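Nucleoside diphosphate kinase (Aquifex aeolicus, PDB 3ZTQ) probably catalyses transfer of the gamma phosphate of ATP to nucleoside diphosphates through a phosphorylated enzyme intermediate, supplying nucleoside triphosphates other than ATP. Local coordinates at residues L24-Q29 against N104-Q109. Sequence-based numbering, arbitrary orientation. Where two conformers were deposited one is given.
Sequences LDRFIQ and NSIRAQ
R26 reaches from helix 20-29 to the backbone of N104, and its guanidinium grips a single carbonyl oxygen end-on with two nitrogens. NH1 lies 2.9 Å from N104 O, almost in line with the carbonyl bond (C=O...N angle 171°). NH2 donates to the same N104 O over 3.1 Å, coming from above the carbonyl plane. Because that oxygen sits only 9° out of the guanidinium plane, both donors meet it at the group's edge. NE forms a salt bridge with E30, the residue just after the helix, which further fixes the group's rotation.

A water lies between R26 and Q109, accepting from R26 NH1; its link to Q109 OE1 is unusually short and less certain. Directly, that NH1 and OE1 stand 3.8 Å apart.

Apolar contact comes from the aliphatic part of R26. With CG anti to the backbone N (chi1 169°), the chain runs past I106, whose CD1 packs 3.6 Å from R26 CG. F27 CZ approaches I106 CG1 more loosely, at 4.5 Å. A leucine at R26 would probably leave N104 O without either of these donors and E30 without this salt-bridge partner.

S105 N-caps helix 106-110, its OG accepting from A108 N and also hydrogen-bonded to A102 O. F27 and I106 both lie against I89 of helix 82-90 and I119 of strand 119-121, while the side chain of R107, predicted to bind ATP, touches T93 and N117, which carry the same prediction.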
ATOM      1  N   LEU A  24      21.343  -3.615  -3.575  1.00 10.90           N
ATOM      2  CA  LEU A  24      20.424  -4.653  -4.045  1.00 13.46           C
ATOM      3  C   LEU A  24      21.169  -5.645  -4.930  1.00 14.19           C
ATOM      4  O   LEU A  24      20.960  -6.852  -4.844  1.00 13.97           O
ATOM      5  CB  LEU A  24      19.243  -4.034  -4.806  1.00 13.76           C
ATOM      6  CG  LEU A  24      18.313  -3.170  -3.934  1.00 15.93           C
ATOM      7  CD1 LEU A  24      17.139  -2.621  -4.751  1.00 13.09           C
ATOM      8  CD2 LEU A  24      17.784  -3.989  -2.759  1.00 12.71           C
ATOM      9  N   ASP A  25      22.056  -5.128  -5.778  1.00 12.95           N
ATOM     10  CA  ASP A  25      22.830  -5.990  -6.658  1.00 13.54           C
ATOM     11  C   ASP A  25      23.684  -6.990  -5.867  1.00 14.18           C
ATOM     12  O   ASP A  25      23.843  -8.149  -6.264  1.00 16.02           O
ATOM     13  CB  ASP A  25      23.731  -5.165  -7.584  1.00 14.06           C
ATOM     14  CG  ASP A  25      24.496  -6.040  -8.576  1.00 17.05           C
ATOM     15  OD1 ASP A  25      23.869  -6.869  -9.261  1.00 16.26           O
ATOM     16  OD2 ASP A  25      25.727  -5.911  -8.648  1.00 21.20           O
ATOM     17  N   ARG A  26      24.238  -6.544  -4.750  1.00 12.85           N
ATOM     18  CA  ARG A  26      25.062  -7.431  -3.937  1.00 13.22           C
ATOM     19  C   ARG A  26      24.237  -8.633  -3.463  1.00 13.56           C
ATOM     20  O   ARG A  26      24.676  -9.775  -3.562  1.00 16.25           O
ATOM     21  CB  ARG A  26      25.677  -6.676  -2.746  1.00 12.53           C
ATOM     22  CG  ARG A  26      26.339  -7.591  -1.692  1.00 16.38           C
ATOM     23  CD  ARG A  26      27.573  -8.309  -2.270  1.00 17.67           C
ATOM     24  NE  ARG A  26      28.309  -9.067  -1.253  1.00 21.12           N
ATOM     25  CZ  ARG A  26      29.179  -8.533  -0.402  1.00 20.40           C
ATOM     26  NH1 ARG A  26      29.444  -7.229  -0.444  1.00 14.29           N
ATOM     27  NH2 ARG A  26      29.789  -9.302   0.497  1.00 19.39           N
ATOM     28  N   PHE A  27      23.026  -8.387  -2.975  1.00  9.64           N
ATOM     29  CA  PHE A  27      22.219  -9.480  -2.457  1.00 10.85           C
ATOM     30  C   PHE A  27      21.766 -10.401  -3.576  1.00 16.27           C
ATOM     31  O   PHE A  27      21.632 -11.621  -3.390  1.00 18.08           O
ATOM     32  CB  PHE A  27      21.033  -8.950  -1.640  1.00 12.73           C
ATOM     33  CG  PHE A  27      21.447  -8.386  -0.316  1.00 16.20           C
ATOM     34  CD1 PHE A  27      22.053  -9.211   0.628  1.00 16.37           C
ATOM     35  CD2 PHE A  27      21.286  -7.042  -0.032  1.00 11.86           C
ATOM     36  CE1 PHE A  27      22.476  -8.709   1.852  1.00 16.44           C
ATOM     37  CE2 PHE A  27      21.702  -6.521   1.196  1.00 18.89           C
ATOM     38  CZ  PHE A  27      22.295  -7.360   2.144  1.00 15.62           C
ATOM     39  N   ILE A  28      21.534  -9.813  -4.744  1.00 15.84           N
ATOM     40  CA  ILE A  28      21.206 -10.600  -5.915  1.00 12.99           C
ATOM     41  C   ILE A  28      22.384 -11.501  -6.298  1.00 18.82           C
ATOM     42  O   ILE A  28      22.215 -12.696  -6.494  1.00 18.12           O
ATOM     43  CB  ILE A  28      20.794  -9.701  -7.088  1.00 17.19           C
ATOM     44  CG1 ILE A  28      19.411  -9.078  -6.791  1.00 13.55           C
ATOM     45  CG2 ILE A  28      20.759 -10.522  -8.377  1.00 15.62           C
ATOM     46  CD1 ILE A  28      19.052  -7.875  -7.668  1.00 11.68           C
ATOM     47  N   GLN A  29      23.585 -10.935  -6.380  1.00 17.32           N
ATOM     48  CA  GLN A  29      24.775 -11.728  -6.706  1.00 15.01           C
ATOM     49  C   GLN A  29      25.029 -12.810  -5.644  1.00 21.78           C
ATOM     50  O   GLN A  29      25.545 -13.873  -5.966  1.00 19.44           O
ATOM     51  CB  GLN A  29      26.021 -10.841  -6.828  1.00 15.98           C
ATOM     52  CG  GLN A  29      25.893  -9.765  -7.885  1.00 19.48           C
ATOM     53  CD  GLN A  29      25.456 -10.345  -9.220  1.00 26.66           C
ATOM     54  OE1 GLN A  29      25.954 -11.394  -9.647  1.00 31.78           O
ATOM     55  NE2 GLN A  29      24.508  -9.678  -9.876  1.00 21.50           N
ATOM     56  N   ASN A 104      34.925  -6.793   2.945  1.00 20.17           N
ATOM     57  CA  ASN A 104      34.024  -6.946   1.812  0.55 25.61           C
ATOM     58  C   ASN A 104      32.551  -6.817   2.179  1.00 23.48           C
ATOM     59  O   ASN A 104      31.683  -7.046   1.343  1.00 23.20           O
ATOM     60  CB  ASN A 104      34.261  -8.293   1.136  0.55 26.45           C
ATOM     61  CG  ASN A 104      35.635  -8.400   0.535  0.55 28.69           C
ATOM     62  OD1 ASN A 104      36.151  -7.438  -0.035  0.55 32.02           O
ATOM     63  ND2 ASN A 104      36.252  -9.564   0.677  0.55 26.77           N
ATOM     64  N   SER A 105      32.267  -6.458   3.430  1.00 16.89           N
ATOM     65  CA  SER A 105      30.883  -6.379   3.896  1.00 15.06           C
ATOM     66  C   SER A 105      30.226  -5.102   3.390  1.00 19.06           C
ATOM     67  O   SER A 105      30.912  -4.136   3.035  1.00 16.52           O
ATOM     68  CB  SER A 105      30.813  -6.420   5.431  1.00 16.22           C
ATOM     69  OG  SER A 105      31.377  -5.244   6.001  1.00 14.74           O
ATOM     70  N   ILE A 106      28.899  -5.094   3.366  1.00 12.90           N
ATOM     71  CA  ILE A 106      28.159  -3.913   2.929  1.00 14.89           C
ATOM     72  C   ILE A 106      28.517  -2.705   3.782  1.00 17.64           C
ATOM     73  O   ILE A 106      28.762  -1.615   3.256  1.00 19.58           O
ATOM     74  CB  ILE A 106      26.622  -4.142   2.960  1.00 14.05           C
ATOM     75  CG1 ILE A 106      26.223  -5.215   1.949  1.00 23.99           C
ATOM     76  CG2 ILE A 106      25.860  -2.831   2.663  1.00 13.67           C
ATOM     77  CD1 ILE A 106      26.536  -4.827   0.529  1.00 39.95           C
ATOM     78  N   ARG A 107      28.549  -2.889   5.101  1.00 15.78           N
ATOM     79  CA  ARG A 107      28.854  -1.765   5.987  1.00 14.77           C
ATOM     80  C   ARG A 107      30.267  -1.240   5.799  1.00 18.78           C
ATOM     81  O   ARG A 107      30.494  -0.039   5.898  1.00 18.81           O
ATOM     82  CB  ARG A 107      28.531  -2.096   7.452  1.00 15.37           C
ATOM     83  CG  ARG A 107      26.996  -2.188   7.684  1.00 15.10           C
ATOM     84  CD  ARG A 107      26.675  -2.686   9.079  1.00 13.35           C
ATOM     85  NE  ARG A 107      25.264  -2.528   9.423  1.00 13.54           N
ATOM     86  CZ  ARG A 107      24.653  -3.253  10.356  1.00 17.54           C
ATOM     87  NH1 ARG A 107      25.340  -4.204  10.990  1.00 12.46           N
ATOM     88  NH2 ARG A 107      23.363  -3.051  10.643  1.00 12.39           N
ATOM     89  N   ALA A 108      31.218  -2.118   5.495  1.00 16.27           N
ATOM     90  CA  ALA A 108      32.574  -1.663   5.238  1.00 17.32           C
ATOM     91  C   ALA A 108      32.596  -0.821   3.971  1.00 20.18           C
ATOM     92  O   ALA A 108      33.308   0.173   3.893  1.00 20.13           O
ATOM     93  CB  ALA A 108      33.534  -2.846   5.096  1.00 13.23           C
ATOM     94  N   GLN A 109      31.818  -1.236   2.975  1.00 14.78           N
ATOM     95  CA  GLN A 109      31.844  -0.580   1.682  1.00 23.24           C
ATOM     96  C   GLN A 109      31.066   0.723   1.660  1.00 21.93           C
ATOM     97  O   GLN A 109      31.476   1.681   1.021  1.00 23.05           O
ATOM     98  CB  GLN A 109      31.319  -1.516   0.592  1.00 24.06           C
ATOM     99  CG  GLN A 109      32.233  -2.716   0.341  1.00 32.09           C
ATOM    100  CD  GLN A 109      31.612  -3.736  -0.605  1.00 38.05           C
ATOM    101  OE1 GLN A 109      30.438  -3.643  -0.947  1.00 36.98           O
ATOM    102  NE2 GLN A 109      32.409  -4.709  -1.039  1.00 36.22           N
TER
HETATM  103  O   HOH W   1      28.997  -5.003  -2.508  1.00 24.30           O